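Local coordinates for ferripyochelin binding protein (Salmonella enterica subsp. enterica serovar Typhimurium, PDB 3R3R) that binds zinc and, as a left-handed beta-helix protein of the gamma-class carbonic anhydrase family, is of unproven function despite its ferripyochelin-binding name, at residues 97-102 and 115-120; 53-58 and 82-87; 111-116 and 129-134; 103-108 and 121-126. All coordinates share one frame; numbering follows the deposited sequence. Where two conformers were deposited one is given.

Contact 1 of 4, residues 97-102 and 115-120; sequences MLHGCT and VLDGAI. With ZN (zinc ion), chain B.
The imidazole of His-99 and the carboxylate of Asp-117 meet at an angle, their planes 63° apart in the aspartate conformer described. ND1 donates to the syn side of Asp-117 OD2 at 2.8 Å, with the oxygen in the plane of the ring and the N-H nearly straight at 162°. CG of the histidine is anti to its own backbone N (chi1 -152°), which carries the ring out beside the carbonyl carbon, toward Asp-117. ND1 faces the aspartate, while NE2 binds the zinc ion at 2.0 Å. Asp-117 OD2 also pairs with the hydroxyl of Thr-72, so this second-shell carboxylate is itself held and would fix the rotation of the imidazole. The carboxylate accepting from ND1 probably makes NE2 a better donor to the zinc ion. Beneath this polar layer, Leu-98 and Val-115 lie side by side on the inner face of the sheet, Leu-98 CD2 against Val-115 CG2 at 3.7 Å. Cys-101 comes in across the pair from the corner, its SG on Val-115 CG1 at 3.6 Å. Between the two ladders of parallel bridges Gly-118 N, within a type II turn, bonds to Gly-100 O at 2.9 Å. His-70 and three waters complete a two-histidine site on adjacent coils of a left-handed beta-helix, consistent with the gamma-class carbonic anhydrase family.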
loop_
_atom_site.group_PDB
_atom_site.type_symbol
_atom_site.label_atom_id
_atom_site.label_comp_id
_atom_site.label_asym_id
_atom_site.label_seq_id
_atom_site.Cartn_x
_atom_site.Cartn_y
_atom_site.Cartn_z
ATOM N N MET A 97 7.963 -1.577 -2.736
ATOM C CA MET A 97 8.363 -0.226 -2.368
ATOM C C MET A 97 7.367 0.755 -2.965
ATOM O O MET A 97 7.279 0.856 -4.202
ATOM C CB MET A 97 9.738 0.032 -2.997
ATOM C CG MET A 97 10.316 1.413 -2.734
ATOM S SD MET A 97 10.805 1.652 -1.023
ATOM C CE MET A 97 9.764 3.032 -0.548
ATOM N N LEU A 98 6.615 1.460 -2.120
ATOM C CA LEU A 98 5.679 2.495 -2.597
ATOM C C LEU A 98 6.150 3.824 -2.081
ATOM O O LEU A 98 6.382 3.963 -0.873
ATOM C CB LEU A 98 4.260 2.253 -2.071
ATOM C CG LEU A 98 3.585 0.941 -2.498
ATOM C CD1 LEU A 98 2.165 0.878 -1.911
ATOM C CD2 LEU A 98 3.581 0.755 -3.999
ATOM N N HIS A 99 6.273 4.807 -2.961
ATOM C CA HIS A 99 6.785 6.102 -2.540
ATOM C C HIS A 99 5.965 7.209 -3.182
ATOM O O HIS A 99 6.062 7.433 -4.387
ATOM C CB HIS A 99 8.263 6.276 -2.917
ATOM C CG HIS A 99 9.008 7.193 -1.991
ATOM N ND1 HIS A 99 8.965 8.566 -2.093
ATOM C CD2 HIS A 99 9.764 6.923 -0.900
ATOM C CE1 HIS A 99 9.685 9.094 -1.116
ATOM N NE2 HIS A 99 10.201 8.118 -0.389
ATOM N N GLY A 100 5.151 7.906 -2.390
ATOM C CA GLY A 100 4.511 9.130 -2.838
ATOM C C GLY A 100 3.594 9.005 -4.040
ATOM O O GLY A 100 3.423 9.965 -4.786
ATOM N N CYS A 101 2.964 7.848 -4.207
ATOM C CA CYS A 101 2.145 7.573 -5.379
ATOM C C CYS A 101 0.663 7.504 -5.007
ATOM O O CYS A 101 0.304 7.582 -3.818
ATOM C CB CYS A 101 2.611 6.278 -6.046
ATOM S SG CYS A 101 2.636 4.837 -4.932
ATOM N N THR A 102 -0.183 7.379 -6.028
ATOM C CA THR A 102 -1.618 7.222 -5.836
ATOM C C THR A 102 -2.039 5.922 -6.490
ATOM O O THR A 102 -1.738 5.688 -7.668
ATOM C CB THR A 102 -2.379 8.384 -6.486
ATOM O OG1 THR A 102 -1.953 9.594 -5.868
ATOM C CG2 THR A 102 -3.902 8.247 -6.314
ATOM N N VAL A 115 7.056 1.585 -6.972
ATOM C CA VAL A 115 6.162 2.591 -7.558
ATOM C C VAL A 115 6.572 3.944 -6.997
ATOM O O VAL A 115 6.593 4.113 -5.774
ATOM C CB VAL A 115 4.667 2.302 -7.241
ATOM C CG1 VAL A 115 3.784 3.327 -7.954
ATOM C CG2 VAL A 115 4.287 0.865 -7.630
ATOM N N LEU A 116 6.906 4.887 -7.881
ATOM C CA LEU A 116 7.550 6.130 -7.455
ATOM C C LEU A 116 6.627 7.353 -7.407
ATOM O O LEU A 116 5.443 7.293 -7.741
ATOM C CB LEU A 116 8.770 6.395 -8.341
ATOM C CG LEU A 116 9.837 5.293 -8.318
ATOM C CD1 LEU A 116 10.930 5.636 -9.332
ATOM C CD2 LEU A 116 10.417 5.108 -6.903
ATOM N N ASP A 117 7.199 8.471 -6.986
ATOM C CA ASP A 117 6.366 9.611 -6.641
ATOM C C ASP A 117 5.573 10.172 -7.800
ATOM O O ASP A 117 6.062 10.303 -8.928
ATOM C CB ASP A 117 7.211 10.714 -6.015
ATOM C CG ASP A 117 8.068 10.191 -4.917
ATOM O OD1 ASP A 117 9.021 9.485 -5.252
ATOM O OD2 ASP A 117 7.758 10.428 -3.732
ATOM N N GLY A 118 4.324 10.513 -7.494
ATOM C CA GLY A 118 3.445 11.102 -8.482
ATOM C C GLY A 118 2.872 10.107 -9.470
ATOM O O GLY A 118 2.052 10.475 -10.307
ATOM N N ALA A 119 3.294 8.848 -9.412
ATOM C CA ALA A 119 2.649 7.856 -10.267
ATOM C C ALA A 119 1.177 7.742 -9.866
ATOM O O ALA A 119 0.825 7.930 -8.693
ATOM C CB ALA A 119 3.344 6.494 -10.161
ATOM N N ILE A 120 0.326 7.454 -10.846
ATOM C CA ILE A 120 -1.101 7.296 -10.618
ATOM C C ILE A 120 -1.524 5.987 -11.244
ATOM O O ILE A 120 -1.444 5.825 -12.455
ATOM C CB ILE A 120 -1.899 8.450 -11.244
ATOM C CG1 ILE A 120 -1.494 9.783 -10.604
ATOM C CG2 ILE A 120 -3.380 8.200 -11.070
ATOM C CD1 ILE A 120 -2.028 10.992 -11.321
HETATM ZN ZN ZN B . 11.450 8.275 1.186
HETATM O O HOH W 1 0.298 10.382 -7.314
HETATM O O HOH W 2 11.295 10.531 0.771
HETATM O O HOH W 3 13.014 9.333 1.805
HETATM O O HOH W 4 12.821 8.568 -0.660
#

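Contact 2 of 4, residues 53-58 and 82-87; sequences NYVAIG and NPLIIG
Tyr-54 lays its ring over Pro-83 of the neighbouring coil. From CB the side chain leaves with CG between the backbone N and the carbonyl carbon (chi1 73°), which brings the ring alongside the proline. CG lies at the margin of the contact, 4.2 Å from Pro-83 CB; CD2 is closer, and CE2 makes the tightest approach of the ring to that carbon at 3.5 Å. Pro-83 CB sits over one face, 3.7 Å from the ring centroid and 18° off its normal, a CH-pi contact. CZ and CE2 also meet Pro-83 CG. Further along the ring, on the same side as the proline, CE1 reaches Ile-85 CG1 obliquely, and at the tip OH touches Ile-85 CD1 at 3.5 Å. Asn-53 holds the backbone just before, its OD1 accepting the N-H of Tyr-54 at 3.0 Å, while its ND2 bonds to the carbonyls of Thr-72 and His-80. Strands 54-57 and 84-86 run parallel, 3° apart, joined by a regular ladder that includes Ala-56 N to Leu-84 O at 2.9 Å. Facing the interior, Val-55 lies beside Leu-84 and Ile-57 beside Ile-86. Arg-35 makes a cation-pi contact with the Tyr-54 ring. The chemistry thus divides by face: the inward pairs Val-55/Leu-84 and Ile-57/Ile-86 are aliphatic, whereas aromatic and polar groups join the aliphatic ones outside.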
loop_
_atom_site.group_PDB
_atom_site.type_symbol
_atom_site.label_atom_id
_atom_site.label_comp_id
_atom_site.label_asym_id
_atom_site.label_seq_id
_atom_site.Cartn_x
_atom_site.Cartn_y
_atom_site.Cartn_z
ATOM N N ASN A 53 4.947 13.459 5.183
ATOM C CA ASN A 53 3.674 13.578 4.482
ATOM C C ASN A 53 2.780 12.429 4.947
ATOM O O ASN A 53 3.254 11.535 5.653
ATOM C CB ASN A 53 3.876 13.576 2.970
ATOM C CG ASN A 53 2.995 14.577 2.273
ATOM O OD1 ASN A 53 1.807 14.710 2.591
ATOM N ND2 ASN A 53 3.565 15.286 1.306
ATOM N N TYR A 54 1.497 12.466 4.594
ATOM C CA TYR A 54 0.578 11.446 5.087
ATOM C C TYR A 54 0.512 10.228 4.179
ATOM O O TYR A 54 0.870 10.279 2.985
ATOM C CB TYR A 54 -0.830 12.014 5.312
ATOM C CG TYR A 54 -1.625 12.302 4.062
ATOM C CD1 TYR A 54 -2.450 11.333 3.517
ATOM C CD2 TYR A 54 -1.570 13.548 3.436
ATOM C CE1 TYR A 54 -3.199 11.577 2.388
ATOM C CE2 TYR A 54 -2.326 13.809 2.284
ATOM C CZ TYR A 54 -3.138 12.804 1.770
ATOM O OH TYR A 54 -3.900 13.008 0.643
ATOM N N VAL A 55 0.035 9.132 4.773
ATOM C CA VAL A 55 -0.257 7.882 4.083
ATOM C C VAL A 55 -1.707 7.520 4.395
ATOM O O VAL A 55 -2.086 7.467 5.565
ATOM C CB VAL A 55 0.671 6.753 4.575
ATOM C CG1 VAL A 55 0.314 5.454 3.872
ATOM C CG2 VAL A 55 2.137 7.114 4.337
ATOM N N ALA A 56 -2.522 7.321 3.358
ATOM C CA ALA A 56 -3.928 6.934 3.542
ATOM C C ALA A 56 -4.154 5.617 2.832
ATOM O O ALA A 56 -3.845 5.500 1.641
ATOM C CB ALA A 56 -4.884 8.017 3.008
ATOM N N ILE A 57 -4.651 4.619 3.564
ATOM C CA ILE A 57 -4.853 3.283 3.016
ATOM C C ILE A 57 -6.316 2.893 3.182
ATOM O O ILE A 57 -6.827 2.861 4.294
ATOM C CB ILE A 57 -3.909 2.247 3.662
ATOM C CG1 ILE A 57 -2.449 2.718 3.555
ATOM C CG2 ILE A 57 -4.088 0.902 2.983
ATOM C CD1 ILE A 57 -1.411 1.738 4.101
ATOM N N GLY A 58 -6.975 2.618 2.059
ATOM C CA GLY A 58 -8.403 2.358 2.036
ATOM C C GLY A 58 -8.792 0.978 2.538
ATOM O O GLY A 58 -7.944 0.098 2.738
ATOM N N ASN A 82 4.586 14.737 -1.851
ATOM C CA ASN A 82 3.937 13.571 -2.466
ATOM C C ASN A 82 3.480 12.635 -1.371
ATOM O O ASN A 82 4.273 11.845 -0.865
ATOM C CB ASN A 82 4.856 12.852 -3.454
ATOM C CG ASN A 82 5.290 13.757 -4.592
ATOM O OD1 ASN A 82 4.608 13.852 -5.621
ATOM N ND2 ASN A 82 6.413 14.417 -4.425
ATOM N N PRO A 83 2.202 12.738 -0.984
ATOM C CA PRO A 83 1.667 11.792 -0.004
ATOM C C PRO A 83 1.442 10.449 -0.698
ATOM O O PRO A 83 1.573 10.344 -1.923
ATOM C CB PRO A 83 0.323 12.423 0.390
ATOM C CG PRO A 83 -0.106 13.143 -0.873
ATOM C CD PRO A 83 1.176 13.678 -1.482
ATOM N N LEU A 84 1.098 9.437 0.085
ATOM C CA LEU A 84 0.853 8.110 -0.444
ATOM C C LEU A 84 -0.614 7.788 -0.228
ATOM O O LEU A 84 -1.074 7.727 0.924
ATOM C CB LEU A 84 1.747 7.105 0.285
ATOM C CG LEU A 84 1.541 5.630 -0.083
ATOM C CD1 LEU A 84 1.712 5.369 -1.583
ATOM C CD2 LEU A 84 2.532 4.793 0.720
ATOM N N ILE A 85 -1.337 7.585 -1.326
ATOM C CA ILE A 85 -2.777 7.379 -1.269
ATOM C C ILE A 85 -3.067 6.041 -1.909
ATOM O O ILE A 85 -2.704 5.829 -3.061
ATOM C CB ILE A 85 -3.511 8.489 -2.036
ATOM C CG1 ILE A 85 -3.255 9.849 -1.375
ATOM C CG2 ILE A 85 -5.013 8.174 -2.105
ATOM C CD1 ILE A 85 -3.603 11.071 -2.246
ATOM N N ILE A 86 -3.693 5.140 -1.159
ATOM C CA ILE A 86 -3.974 3.792 -1.643
ATOM C C ILE A 86 -5.458 3.524 -1.413
ATOM O O ILE A 86 -5.972 3.780 -0.320
ATOM C CB ILE A 86 -3.127 2.725 -0.896
ATOM C CG1 ILE A 86 -1.631 3.034 -1.004
ATOM C CG2 ILE A 86 -3.451 1.294 -1.388
ATOM C CD1 ILE A 86 -0.774 2.136 -0.141
ATOM N N GLY A 87 -6.138 3.007 -2.434
ATOM C CA GLY A 87 -7.576 2.784 -2.369
ATOM C C GLY A 87 -7.989 1.522 -1.644
ATOM O O GLY A 87 -7.252 1.000 -0.803
#

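Contact 3 of 4, residues 111-116 and 129-134; sequences MGSIVL and AGSLVP
Val-115 and Val-133 lie side by side on the inner face, pointing the same way, the methyls of one against the flank of the other. Val-115 CG1 rests against Val-133 CB at 4.0 Å, and the CG2 methyls of the two residues meet beside it. In both valines CG1 is anti to the backbone N (chi1 -176° and -180°), and this shared orientation lets one branched side chain repeat the outline of the other one coil further on. On the outer face Ile-114 and Leu-132 form a looser pair, touching tip to tip through their CD1 atoms at 4.2 Å. Past the strand, Leu-116 lays its CB and CG over Val-133 O, CB lying 3.6 Å from that oxygen, and its CD1 approaches Leu-132 CD2. Such ladders of like residues, in register from coil to coil, are the signature of the left-handed beta-helix built from hexapeptide repeats. At the corner before the strands Gly-112 and Gly-130 carry no side chains and take positive phi, and the methyl of Ala-129 nestles against Met-111 O at 3.4 Å, with Met-111 CG beside it. Ser-113 turns inward over the next serine, and its OG accepts Ser-131 N at 3.1 Å while also bonding to Gly-110 O. The hydroxyl of Ser-131 is similarly directed to Gly-128 O and the N-H of Gly-147. Along the outer margin a water spans the step between coils, donating to Gly-112 O at 2.7 Å and to Ser-131 O at 3.0 Å.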
loop_
_atom_site.group_PDB
_atom_site.type_symbol
_atom_site.label_atom_id
_atom_site.label_comp_id
_atom_site.label_asym_id
_atom_site.label_seq_id
_atom_site.Cartn_x
_atom_site.Cartn_y
_atom_site.Cartn_z
ATOM N N MET A 111 4.711 -8.592 -6.220
ATOM C CA MET A 111 5.773 -8.621 -5.235
ATOM C C MET A 111 7.092 -8.097 -5.812
ATOM O O MET A 111 7.425 -8.345 -6.979
ATOM C CB MET A 111 5.939 -10.053 -4.683
ATOM C CG MET A 111 6.437 -11.073 -5.683
ATOM S SD MET A 111 6.274 -12.763 -5.018
ATOM C CE MET A 111 4.633 -13.177 -5.599
ATOM N N GLY A 112 7.838 -7.368 -4.992
ATOM C CA GLY A 112 9.141 -6.878 -5.390
ATOM C C GLY A 112 9.116 -5.674 -6.325
ATOM O O GLY A 112 10.155 -5.275 -6.830
ATOM N N SER A 113 7.946 -5.097 -6.575
ATOM C CA SER A 113 7.850 -3.924 -7.436
ATOM C C SER A 113 8.161 -2.625 -6.704
ATOM O O SER A 113 8.181 -2.581 -5.476
ATOM C CB SER A 113 6.450 -3.821 -8.047
ATOM O OG SER A 113 6.183 -4.904 -8.921
ATOM N N ILE A 114 8.402 -1.577 -7.494
ATOM C CA ILE A 114 8.693 -0.233 -7.007
ATOM C C ILE A 114 7.745 0.724 -7.727
ATOM O O ILE A 114 7.655 0.683 -8.959
ATOM C CB ILE A 114 10.154 0.174 -7.329
ATOM C CG1 ILE A 114 11.143 -0.810 -6.687
ATOM C CG2 ILE A 114 10.396 1.636 -6.909
ATOM C CD1 ILE A 114 12.576 -0.652 -7.180
ATOM N N VAL A 115 7.056 1.585 -6.972
ATOM C CA VAL A 115 6.162 2.591 -7.558
ATOM C C VAL A 115 6.572 3.944 -6.997
ATOM O O VAL A 115 6.593 4.113 -5.774
ATOM C CB VAL A 115 4.667 2.302 -7.241
ATOM C CG1 VAL A 115 3.784 3.327 -7.954
ATOM C CG2 VAL A 115 4.287 0.865 -7.630
ATOM N N LEU A 116 6.906 4.887 -7.881
ATOM C CA LEU A 116 7.550 6.130 -7.455
ATOM C C LEU A 116 6.627 7.353 -7.407
ATOM O O LEU A 116 5.443 7.293 -7.741
ATOM C CB LEU A 116 8.770 6.395 -8.341
ATOM C CG LEU A 116 9.837 5.293 -8.318
ATOM C CD1 LEU A 116 10.930 5.636 -9.332
ATOM C CD2 LEU A 116 10.417 5.108 -6.903
ATOM N N ALA A 129 5.226 -8.904 -10.947
ATOM C CA ALA A 129 6.313 -8.931 -9.974
ATOM C C ALA A 129 7.568 -8.264 -10.529
ATOM O O ALA A 129 7.876 -8.371 -11.718
ATOM C CB ALA A 129 6.616 -10.366 -9.590
ATOM N N GLY A 130 8.311 -7.595 -9.657
ATOM C CA GLY A 130 9.603 -7.041 -10.030
ATOM C C GLY A 130 9.545 -5.846 -10.968
ATOM O O GLY A 130 10.544 -5.527 -11.613
ATOM N N SER A 131 8.407 -5.164 -11.037
ATOM C CA SER A 131 8.267 -4.033 -11.953
ATOM C C SER A 131 8.707 -2.713 -11.335
ATOM O O SER A 131 8.864 -2.601 -10.111
ATOM C CB SER A 131 6.805 -3.904 -12.356
ATOM O OG SER A 131 6.375 -5.021 -13.124
ATOM N N LEU A 132 8.889 -1.715 -12.184
ATOM C CA LEU A 132 9.183 -0.371 -11.715
ATOM C C LEU A 132 8.254 0.603 -12.435
ATOM O O LEU A 132 8.249 0.654 -13.653
ATOM C CB LEU A 132 10.662 -0.020 -11.942
ATOM C CG LEU A 132 11.084 1.318 -11.328
ATOM C CD1 LEU A 132 12.540 1.297 -10.905
ATOM C CD2 LEU A 132 10.825 2.389 -12.313
ATOM N N VAL A 133 7.502 1.373 -11.659
ATOM C CA VAL A 133 6.614 2.392 -12.207
ATOM C C VAL A 133 7.266 3.744 -11.934
ATOM O O VAL A 133 7.368 4.147 -10.777
ATOM C CB VAL A 133 5.220 2.336 -11.555
ATOM C CG1 VAL A 133 4.317 3.403 -12.142
ATOM C CG2 VAL A 133 4.593 0.938 -11.675
ATOM N N PRO A 134 7.753 4.422 -12.996
ATOM C CA PRO A 134 8.471 5.697 -12.853
ATOM C C PRO A 134 7.654 6.822 -12.238
ATOM O O PRO A 134 6.420 6.769 -12.193
ATOM C CB PRO A 134 8.806 6.073 -14.305
ATOM C CG PRO A 134 8.946 4.800 -14.976
ATOM C CD PRO A 134 7.874 3.906 -14.373
HETATM O O HOH W 5 11.265 -3.781 -8.842
#

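Contact 4 of 4, residues 103-108 and 121-126; sequences IGNRVL and IEDDVM
Ile-103 and Ile-121 are paired in parallel, as are Leu-108 and Met-126, and between these bridges both backbones round a corner through Arg-106 and Asp-124, each with positive phi and psi near 60°. Here Arg-106 and Asp-124 run side by side and join in a side-on, two-nitrogen salt bridge. NE donates to Asp-124 OD1 at 2.8 Å and NH2 to Asp-124 OD2 at 3.0 Å, both on the syn sides of the carboxylate. The two flat groups are nevertheless twisted 41° apart, so each oxygen stays close to the guanidinium plane while the nitrogens lie out of the carboxylate plane. The bend of the arginine chain at chi3 (-54°) turns NE and NH2 edge-on to the carboxylate. Asp-123 binds differently: its OD1 accepts the N-H of Asn-105 at 2.8 Å, from above the carboxylate plane. Inside the coil, Val-107 CG1 packs on Ile-121 CG2 at 3.8 Å, and Ile-103 CG1 lies against Ile-121 CD1. On the outer face, in the conformers described, Leu-108 CD2 touches Met-126 CG, and both residues also meet Leu-164 of helix 158-182. The guanidinium probably offsets part of the negative charge of the two aspartates, tying the coils electrostatically at a corner whose interior is mainly aliphatic and where the buried Glu-122 carbonyl finds no polar partner.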
loop_
_atom_site.group_PDB
_atom_site.type_symbol
_atom_site.label_atom_id
_atom_site.label_comp_id
_atom_site.label_asym_id
_atom_site.label_seq_id
_atom_site.Cartn_x
_atom_site.Cartn_y
_atom_site.Cartn_z
ATOM N N ILE A 103 -2.707 5.071 -5.718
ATOM C CA ILE A 103 -3.184 3.796 -6.213
ATOM C C ILE A 103 -4.685 3.750 -6.010
ATOM O O ILE A 103 -5.167 4.057 -4.929
ATOM C CB ILE A 103 -2.521 2.641 -5.462
ATOM C CG1 ILE A 103 -1.008 2.721 -5.646
ATOM C CG2 ILE A 103 -3.105 1.304 -5.927
ATOM C CD1 ILE A 103 -0.246 1.642 -4.918
ATOM N N GLY A 104 -5.420 3.394 -7.058
ATOM C CA GLY A 104 -6.869 3.329 -6.995
ATOM C C GLY A 104 -7.343 2.078 -6.293
ATOM O O GLY A 104 -6.638 1.495 -5.482
ATOM N N ASN A 105 -8.568 1.679 -6.600
ATOM C CA ASN A 105 -9.185 0.513 -5.984
ATOM C C ASN A 105 -8.949 -0.750 -6.798
ATOM O O ASN A 105 -8.850 -0.685 -8.023
ATOM C CB ASN A 105 -10.702 0.722 -5.888
ATOM C CG ASN A 105 -11.080 2.002 -5.174
ATOM O OD1 ASN A 105 -10.534 2.336 -4.124
ATOM N ND2 ASN A 105 -12.030 2.725 -5.742
ATOM N N ARG A 106 -8.860 -1.900 -6.133
ATOM C CA ARG A 106 -8.740 -3.189 -6.848
ATOM C C ARG A 106 -7.511 -3.171 -7.771
ATOM O O ARG A 106 -7.592 -3.359 -8.986
ATOM C CB ARG A 106 -10.023 -3.539 -7.625
ATOM C CG ARG A 106 -11.267 -3.592 -6.728
ATOM C CD ARG A 106 -12.531 -3.840 -7.556
ATOM N NE ARG A 106 -12.646 -2.858 -8.627
ATOM C CZ ARG A 106 -13.105 -1.621 -8.471
ATOM N NH1 ARG A 106 -13.552 -1.208 -7.288
ATOM N NH2 ARG A 106 -13.124 -0.798 -9.508
ATOM N N VAL A 107 -6.361 -2.915 -7.163
ATOM C CA VAL A 107 -5.082 -2.964 -7.862
ATOM C C VAL A 107 -4.239 -4.021 -7.182
ATOM O O VAL A 107 -4.231 -4.114 -5.946
ATOM C CB VAL A 107 -4.366 -1.595 -7.786
ATOM C CG1 VAL A 107 -2.923 -1.673 -8.309
ATOM C CG2 VAL A 107 -5.176 -0.553 -8.548
ATOM N N LEU A 108 -3.557 -4.830 -7.980
ATOM C CA LEU A 108 -2.584 -5.785 -7.450
ATOM C C LEU A 108 -1.201 -5.294 -7.885
ATOM O O LEU A 108 -0.885 -5.238 -9.049
ATOM C CB LEU A 108 -2.880 -7.185 -7.991
ATOM C CG LEU A 108 -1.845 -8.280 -7.712
ATOM C CD1 LEU A 108 -1.682 -8.432 -6.275
ATOM C CD2 LEU A 108 -2.275 -9.583 -8.344
ATOM N N ILE A 121 -1.928 5.034 -10.411
ATOM C CA ILE A 121 -2.384 3.743 -10.903
ATOM C C ILE A 121 -3.901 3.751 -10.800
ATOM O O ILE A 121 -4.451 3.898 -9.709
ATOM C CB ILE A 121 -1.794 2.576 -10.093
ATOM C CG1 ILE A 121 -0.261 2.650 -10.079
ATOM C CG2 ILE A 121 -2.270 1.257 -10.711
ATOM C CD1 ILE A 121 0.404 1.561 -9.257
ATOM N N GLU A 122 -4.577 3.653 -11.933
ATOM C CA GLU A 122 -6.032 3.667 -11.933
ATOM C C GLU A 122 -6.615 2.350 -11.380
ATOM O O GLU A 122 -5.876 1.400 -11.073
ATOM C CB GLU A 122 -6.526 3.969 -13.345
ATOM C CG GLU A 122 -6.090 5.365 -13.828
ATOM C CD GLU A 122 -6.569 5.697 -15.241
ATOM O OE1 GLU A 122 -7.300 4.878 -15.834
ATOM O OE2 GLU A 122 -6.207 6.775 -15.764
ATOM N N ASP A 123 -7.936 2.300 -11.219
ATOM C CA ASP A 123 -8.589 1.118 -10.660
ATOM C C ASP A 123 -8.395 -0.091 -11.576
ATOM O O ASP A 123 -8.219 0.065 -12.784
ATOM C CB ASP A 123 -10.105 1.349 -10.529
ATOM C CG ASP A 123 -10.476 2.545 -9.658
ATOM O OD1 ASP A 123 -9.707 2.999 -8.800
ATOM O OD2 ASP A 123 -11.614 3.009 -9.807
ATOM N N ASP A 124 -8.487 -1.297 -11.013
ATOM C CA ASP A 124 -8.538 -2.534 -11.813
ATOM C C ASP A 124 -7.278 -2.688 -12.672
ATOM O O ASP A 124 -7.351 -2.845 -13.897
ATOM C CB ASP A 124 -9.797 -2.581 -12.679
ATOM C CG ASP A 124 -11.066 -2.584 -11.850
ATOM O OD1 ASP A 124 -11.181 -3.444 -10.959
ATOM O OD2 ASP A 124 -11.933 -1.712 -12.062
ATOM N N VAL A 125 -6.119 -2.656 -12.019
ATOM C CA VAL A 125 -4.841 -2.771 -12.706
ATOM C C VAL A 125 -4.023 -3.858 -12.034
ATOM O O VAL A 125 -4.080 -4.025 -10.801
ATOM C CB VAL A 125 -4.061 -1.433 -12.651
ATOM C CG1 VAL A 125 -2.592 -1.597 -13.075
ATOM C CG2 VAL A 125 -4.747 -0.403 -13.536
ATOM N N MET A 126 -3.281 -4.619 -12.845
ATOM C CA MET A 126 -2.307 -5.554 -12.295
ATOM C C MET A 126 -0.921 -5.172 -12.744
ATOM O O MET A 126 -0.698 -4.868 -13.923
ATOM C CB MET A 126 -2.588 -6.974 -12.769
ATOM C CG MET A 126 -1.690 -8.048 -12.183
ATOM S SD MET A 126 -2.244 -9.659 -12.804
ATOM C CE MET A 126 -4.013 -9.401 -12.844
HETATM O O HOH W 6 -13.482 2.099 -11.249
#

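In the fold
All four contacts join successive coils of one left-handed beta-helix and share its largely aliphatic interior, but their outer chemistry differs. Contacts 1 and 3 share Val-115 and Leu-116 in the sheet of strands 97-99, 114-115 and 132-133; contact 1 supplies one zinc ligand, whereas the glycine corner of contact 3 is largely exposed. Contact 1 also rounds the corner, through Thr-102 and Ile-120, into the sheet that holds contact 2, which lies nearest the centre of the chain, and that contact 4 enters at Ile-103 and Ile-121. Contact 4 continues the same two coils toward the C-terminal helix, exchanging zinc chemistry for an ion pair. Contacts 2 and 3 do not touch, their centres about 17 Å apart.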